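Local structure of protein YchN (Escherichia coli, 1JX7) at the interface of chains A and B and the interface of chains A and C. The protein is of unknown function, belongs to the DsrE/DsrF-like family and assembles into a homohexamer built as a dimer of trimers. Coordinates in Å, arbitrary orientation; residue numbers count along the deposited sequence, not the author numbering. Chains: chain A/B/C, Hypothetical protein YCHN.

Contact 1: the interface of chains A and B. Residues chain A 11-15, 44, 85; chain B 11-12, 14, 44, 85.
Across the two-fold interface of chains A and B, one of the contacts that build the homohexamer, an aspartate from the 3-10 helix 43-49 of one subunit is set against the 11-15 loop of the other. In B:Asp44, chi1 of -53° places CG beside the backbone N, pointing the carboxylate at chain A. CB of B:Asp44 lies 4.1 Å from the methyl CB of A:Ala11. One atom further out, CG of B:Asp44 packs 3.3 Å from CA of A:Gly14, where the lack of a side chain probably lets the acid group lie against the backbone. Both carboxylate oxygens, OD1 and OD2, lie over that CA. At the tip, OD1 of B:Asp44 presents its anti lone pair to the guanidinium NH1 of B:Arg85, at 2.6 Å and 150° at the hydrogen. This salt bridge lies near the guanidinium plane and probably balances the carboxylate charge. OD1 of B:Asp44 also comes 3.1 Å from the backbone O of A:Pro12, an unfavourable approach of two acceptors. B:Arg85 runs past A:Tyr13 in the opposite direction, its NH2 3.9 Å from the tyrosine CB, with guanidinium and ring planes 69° apart. In the twin half the aspartate again faces the alanine and glycine, but A:Arg85 NH1 meets A:Asp44 OD2 at 2.5 Å from above the carboxylate plane. Within the chain A loop, the hydroxyl OG of A:Ser15 donates to the backbone O of A:Ala11, 2.7 Å away and above the carbonyl plane.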
loop_
_atom_site.group_PDB
_atom_site.type_symbol
_atom_site.label_atom_id
_atom_site.label_comp_id
_atom_site.label_asym_id
_atom_site.label_seq_id
_atom_site.Cartn_x
_atom_site.Cartn_y
_atom_site.Cartn_z
ATOM N N ALA A 11 8.754 4.084 -2.299
ATOM C CA ALA A 11 9.851 4.421 -1.393
ATOM C C ALA A 11 10.886 3.310 -1.489
ATOM O O ALA A 11 10.530 2.127 -1.532
ATOM C CB ALA A 11 9.344 4.539 0.048
ATOM N N PRO A 12 12.171 3.672 -1.530
ATOM C CA PRO A 12 13.233 2.664 -1.623
ATOM C C PRO A 12 13.152 1.658 -0.484
ATOM O O PRO A 12 12.773 2.013 0.630
ATOM C CB PRO A 12 14.516 3.498 -1.530
ATOM C CG PRO A 12 14.102 4.828 -2.050
ATOM C CD PRO A 12 12.732 5.034 -1.488
ATOM N N TYR A 13 13.487 0.407 -0.747
ATOM C CA TYR A 13 13.545 -0.653 0.262
ATOM C C TYR A 13 12.299 -1.037 1.040
ATOM O O TYR A 13 12.170 -2.181 1.457
ATOM C CB TYR A 13 14.570 -0.276 1.307
ATOM C CG TYR A 13 15.913 -0.032 0.729
ATOM C CD1 TYR A 13 16.689 -1.084 0.257
ATOM C CD2 TYR A 13 16.433 1.265 0.634
ATOM C CE1 TYR A 13 17.948 -0.866 -0.318
ATOM C CE2 TYR A 13 17.688 1.497 0.061
ATOM C CZ TYR A 13 18.441 0.428 -0.417
ATOM O OH TYR A 13 19.676 0.662 -0.970
ATOM N N GLY A 14 11.414 -0.091 1.230
ATOM C CA GLY A 14 10.222 -0.384 1.983
ATOM C C GLY A 14 9.275 -1.123 1.056
ATOM O O GLY A 14 8.573 -2.041 1.476
ATOM N N SER A 15 9.281 -0.694 -0.173
ATOM C CA SER A 15 8.445 -1.292 -1.206
ATOM C C SER A 15 9.278 -2.239 -2.049
ATOM O O SER A 15 10.441 -2.507 -1.751
ATOM C CB SER A 15 7.840 -0.200 -2.111
ATOM O OG SER A 15 8.831 0.487 -2.883
ATOM N N ASP A 44 7.498 9.511 -2.845
ATOM C CA ASP A 44 8.420 8.629 -2.140
ATOM C C ASP A 44 9.706 8.088 -2.776
ATOM O O ASP A 44 10.743 8.009 -2.093
ATOM C CB ASP A 44 7.685 7.459 -1.542
ATOM C CG ASP A 44 6.524 7.886 -0.687
ATOM O OD1 ASP A 44 5.878 6.998 -0.101
ATOM O OD2 ASP A 44 6.259 9.111 -0.603
ATOM N N ARG A 85 10.556 16.796 1.343
ATOM C CA ARG A 85 11.280 15.849 2.178
ATOM C C ARG A 85 12.676 16.356 2.589
ATOM O O ARG A 85 13.446 15.635 3.222
ATOM C CB ARG A 85 11.363 14.497 1.460
ATOM C CG ARG A 85 10.239 14.299 0.452
ATOM C CD ARG A 85 9.532 12.955 0.502
ATOM N NE ARG A 85 8.348 12.988 -0.364
ATOM C CZ ARG A 85 7.367 12.080 -0.357
ATOM N NH1 ARG A 85 7.410 11.048 0.477
ATOM N NH2 ARG A 85 6.333 12.215 -1.173
ATOM N N ALA B 11 5.983 5.997 4.811
ATOM C CA ALA B 11 6.825 7.087 4.331
ATOM C C ALA B 11 6.151 8.440 4.504
ATOM O O ALA B 11 4.945 8.572 4.338
ATOM C CB ALA B 11 7.181 6.868 2.852
ATOM N N PRO B 12 6.931 9.472 4.834
ATOM C CA PRO B 12 6.377 10.816 5.028
ATOM C C PRO B 12 5.751 11.399 3.753
ATOM O O PRO B 12 6.318 11.295 2.670
ATOM C CB PRO B 12 7.587 11.619 5.494
ATOM C CG PRO B 12 8.427 10.603 6.186
ATOM C CD PRO B 12 8.347 9.429 5.242
ATOM N N GLY B 14 3.890 10.427 1.735
ATOM C CA GLY B 14 3.415 9.435 0.794
ATOM C C GLY B 14 2.014 8.979 1.139
ATOM O O GLY B 14 1.193 8.727 0.253
ATOM N N ASP B 44 10.631 2.818 5.838
ATOM C CA ASP B 44 10.338 4.053 5.117
ATOM C C ASP B 44 10.000 5.315 5.904
ATOM O O ASP B 44 10.128 6.426 5.381
ATOM C CB ASP B 44 9.242 3.817 4.074
ATOM C CG ASP B 44 9.557 2.665 3.149
ATOM O OD1 ASP B 44 10.756 2.363 2.962
ATOM O OD2 ASP B 44 8.600 2.070 2.605
ATOM N N ARG B 85 19.460 3.730 3.917
ATOM C CA ARG B 85 18.911 4.859 3.186
ATOM C C ARG B 85 19.840 6.054 3.248
ATOM O O ARG B 85 19.602 7.064 2.587
ATOM C CB ARG B 85 17.545 5.232 3.737
ATOM C CG ARG B 85 16.534 4.135 3.594
ATOM C CD ARG B 85 15.447 4.237 4.637
ATOM N NE ARG B 85 14.974 2.903 4.985
ATOM C CZ ARG B 85 13.921 2.321 4.432
ATOM N NH1 ARG B 85 13.212 2.972 3.508
ATOM N NH2 ARG B 85 13.587 1.092 4.788
#

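Contact 2: the interface of chains A and C. Residues chain A 104-105, 108-109, 114; chain C 2, 4, 24, 27-28, 31, 35, 113, 115.
Both partners here are DsrE/DsrF-like subunits, and the end of helix 101-107 with the turn after it in chain A packs against a largely apolar surface of chain C. Branch CD2 of A:Leu109 meets CD1 of C:Leu35 tip to tip at 3.6 Å, while CG of A:Leu109 lies 3.7 Å from CD2 of C:Leu28, the two leucines sliding past each other in opposite directions. A:Thr108 turns its methyl CG2, anti to the backbone N, toward CD1 of C:Leu115 at 3.6 Å. The other branch of C:Leu115, CD2, packs obliquely on A:Val114, 3.4 Å from its CB. Against helix 16-31 of chain C, the methyl CB of A:Ala105 abuts CB of C:Ala27 at 3.4 Å. A polar link borders this patch: the ammonium NZ of C:Lys113 donates to the backbone O of A:Leu109 at 3.2 Å, approaching 70° out of the carbonyl plane. Two bends in the lysine chain, chi3 -92° and chi4 -87°, bring NZ there. An alanine in place of C:Lys113 would remove this donor and would probably leave the A:Leu109 carbonyl less well held against chain C. Further out, OE1 of C:Gln2 accepts a weak hydrogen bond from NZ of C:Lys113 at 3.4 Å. The hydroxyl OG1 of A:Thr108 donates to the backbone O of A:Leu104, 2.9 Å away, tying it back to helix 101-107 and fixing the rotation that turns the methyl toward chain C.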
loop_
_atom_site.group_PDB
_atom_site.type_symbol
_atom_site.label_atom_id
_atom_site.label_comp_id
_atom_site.label_asym_id
_atom_site.label_seq_id
_atom_site.Cartn_x
_atom_site.Cartn_y
_atom_site.Cartn_z
ATOM N N LEU A 104 8.224 15.965 -16.698
ATOM C CA LEU A 104 7.603 14.651 -16.803
ATOM C C LEU A 104 6.502 14.794 -17.839
ATOM O O LEU A 104 6.359 13.957 -18.734
ATOM C CB LEU A 104 6.991 14.224 -15.478
ATOM C CG LEU A 104 6.862 12.719 -15.229
ATOM C CD1 LEU A 104 5.769 12.522 -14.204
ATOM C CD2 LEU A 104 6.520 11.952 -16.507
ATOM N N ALA A 105 5.726 15.862 -17.695
ATOM C CA ALA A 105 4.644 16.177 -18.615
ATOM C C ALA A 105 5.331 16.841 -19.785
ATOM O O ALA A 105 5.304 18.060 -19.920
ATOM C CB ALA A 105 3.671 17.138 -17.969
ATOM N N THR A 108 6.562 12.477 -21.340
ATOM C CA THR A 108 5.389 11.643 -21.573
ATOM C C THR A 108 4.818 11.855 -22.964
ATOM O O THR A 108 4.497 10.906 -23.673
ATOM C CB THR A 108 4.272 11.966 -20.560
ATOM O OG1 THR A 108 4.714 11.666 -19.234
ATOM C CG2 THR A 108 3.047 11.155 -20.865
ATOM N N LEU A 109 4.682 13.125 -23.343
ATOM C CA LEU A 109 4.138 13.490 -24.645
ATOM C C LEU A 109 5.040 13.089 -25.816
ATOM O O LEU A 109 4.551 12.788 -26.906
ATOM C CB LEU A 109 3.863 14.995 -24.683
ATOM C CG LEU A 109 2.526 15.447 -24.076
ATOM C CD1 LEU A 109 2.479 16.969 -24.017
ATOM C CD2 LEU A 109 1.371 14.913 -24.907
ATOM N N VAL A 114 5.526 4.596 -21.866
ATOM C CA VAL A 114 5.710 5.119 -20.523
ATOM C C VAL A 114 5.283 4.070 -19.503
ATOM O O VAL A 114 4.100 3.770 -19.346
ATOM C CB VAL A 114 4.895 6.415 -20.309
ATOM C CG1 VAL A 114 5.109 6.928 -18.907
ATOM C CG2 VAL A 114 5.333 7.472 -21.320
ATOM N N GLN C 2 -2.759 12.641 -30.827
ATOM C CA GLN C 2 -2.229 11.827 -29.728
ATOM C C GLN C 2 -3.318 11.570 -28.689
ATOM O O GLN C 2 -3.960 12.502 -28.202
ATOM C CB GLN C 2 -1.035 12.506 -29.049
ATOM C CG GLN C 2 -0.426 11.640 -27.971
ATOM C CD GLN C 2 0.923 12.143 -27.499
ATOM O OE1 GLN C 2 1.848 12.290 -28.283
ATOM N NE2 GLN C 2 1.044 12.393 -26.204
ATOM N N ILE C 4 -4.100 9.968 -25.018
ATOM C CA ILE C 4 -3.574 9.484 -23.743
ATOM C C ILE C 4 -4.697 9.157 -22.778
ATOM O O ILE C 4 -5.691 9.889 -22.695
ATOM C CB ILE C 4 -2.665 10.529 -23.060
ATOM C CG1 ILE C 4 -1.390 10.751 -23.875
ATOM C CG2 ILE C 4 -2.270 10.045 -21.676
ATOM C CD1 ILE C 4 -0.424 11.695 -23.209
ATOM N N LEU C 24 -0.450 15.178 -13.299
ATOM C CA LEU C 24 0.148 14.885 -14.582
ATOM C C LEU C 24 -0.844 15.289 -15.665
ATOM O O LEU C 24 -0.503 16.007 -16.606
ATOM C CB LEU C 24 0.483 13.384 -14.709
ATOM C CG LEU C 24 1.806 12.997 -15.393
ATOM C CD1 LEU C 24 1.713 11.597 -16.003
ATOM C CD2 LEU C 24 2.144 14.018 -16.477
ATOM N N ALA C 27 -1.182 18.890 -16.180
ATOM C CA ALA C 27 0.057 19.332 -16.804
ATOM C C ALA C 27 0.038 18.954 -18.288
ATOM O O ALA C 27 0.259 19.794 -19.161
ATOM C CB ALA C 27 1.229 18.682 -16.128
ATOM N N LEU C 28 -0.220 17.670 -18.568
ATOM C CA LEU C 28 -0.283 17.180 -19.942
ATOM C C LEU C 28 -1.234 18.037 -20.773
ATOM O O LEU C 28 -0.989 18.290 -21.942
ATOM C CB LEU C 28 -0.774 15.727 -19.969
ATOM C CG LEU C 28 0.223 14.604 -19.670
ATOM C CD1 LEU C 28 -0.507 13.277 -19.586
ATOM C CD2 LEU C 28 1.260 14.552 -20.759
ATOM N N GLN C 31 0.671 21.662 -21.647
ATOM C CA GLN C 31 1.734 21.503 -22.634
ATOM C C GLN C 31 1.098 21.412 -24.016
ATOM O O GLN C 31 1.139 22.365 -24.801
ATOM C CB GLN C 31 2.555 20.241 -22.352
ATOM C CG GLN C 31 3.649 20.426 -21.321
ATOM C CD GLN C 31 4.766 21.331 -21.813
ATOM O OE1 GLN C 31 5.382 21.075 -22.852
ATOM N NE2 GLN C 31 5.035 22.395 -21.067
ATOM N N LEU C 35 -4.682 17.626 -27.089
ATOM C CA LEU C 35 -4.354 16.244 -26.750
ATOM C C LEU C 35 -5.643 15.567 -26.339
ATOM O O LEU C 35 -6.410 16.139 -25.561
ATOM C CB LEU C 35 -3.399 16.229 -25.555
ATOM C CG LEU C 35 -2.530 15.017 -25.220
ATOM C CD1 LEU C 35 -2.001 15.219 -23.821
ATOM C CD2 LEU C 35 -3.313 13.723 -25.289
ATOM N N LYS C 113 -0.931 6.016 -25.732
ATOM C CA LYS C 113 -0.176 5.906 -24.491
ATOM C C LYS C 113 -1.128 5.785 -23.309
ATOM O O LYS C 113 -1.959 6.670 -23.084
ATOM C CB LYS C 113 0.719 7.129 -24.289
ATOM C CG LYS C 113 1.897 7.198 -25.249
ATOM C CD LYS C 113 2.946 8.154 -24.731
ATOM C CE LYS C 113 2.747 9.565 -25.264
ATOM N NZ LYS C 113 3.427 9.783 -26.580
ATOM N N LEU C 115 -1.249 5.559 -19.304
ATOM C CA LEU C 115 -0.492 5.679 -18.056
ATOM C C LEU C 115 -1.382 5.238 -16.894
ATOM O O LEU C 115 -2.522 5.702 -16.766
ATOM C CB LEU C 115 -0.049 7.123 -17.830
ATOM C CG LEU C 115 0.497 7.865 -19.045
ATOM C CD1 LEU C 115 0.977 9.235 -18.622
ATOM C CD2 LEU C 115 1.620 7.073 -19.671
#

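Contact 1 and contact 2 have C-alpha centres about 26 Å apart and use different residues of chain A, so one subunit can engage both neighbours at once. Contact 1 is two-fold and built from the 11-15 loop, the 3-10 helix 43-49 and residue 85; contact 2 is not an exact two-fold and pairs different surfaces. In a dimer of trimers, contact 2 would therefore fit the packing within a trimer and contact 1 the joining of two trimers. Strand 3-8, which contributes a marginal residue to contact 2 in chain C, leads in each subunit toward the loop used in contact 1.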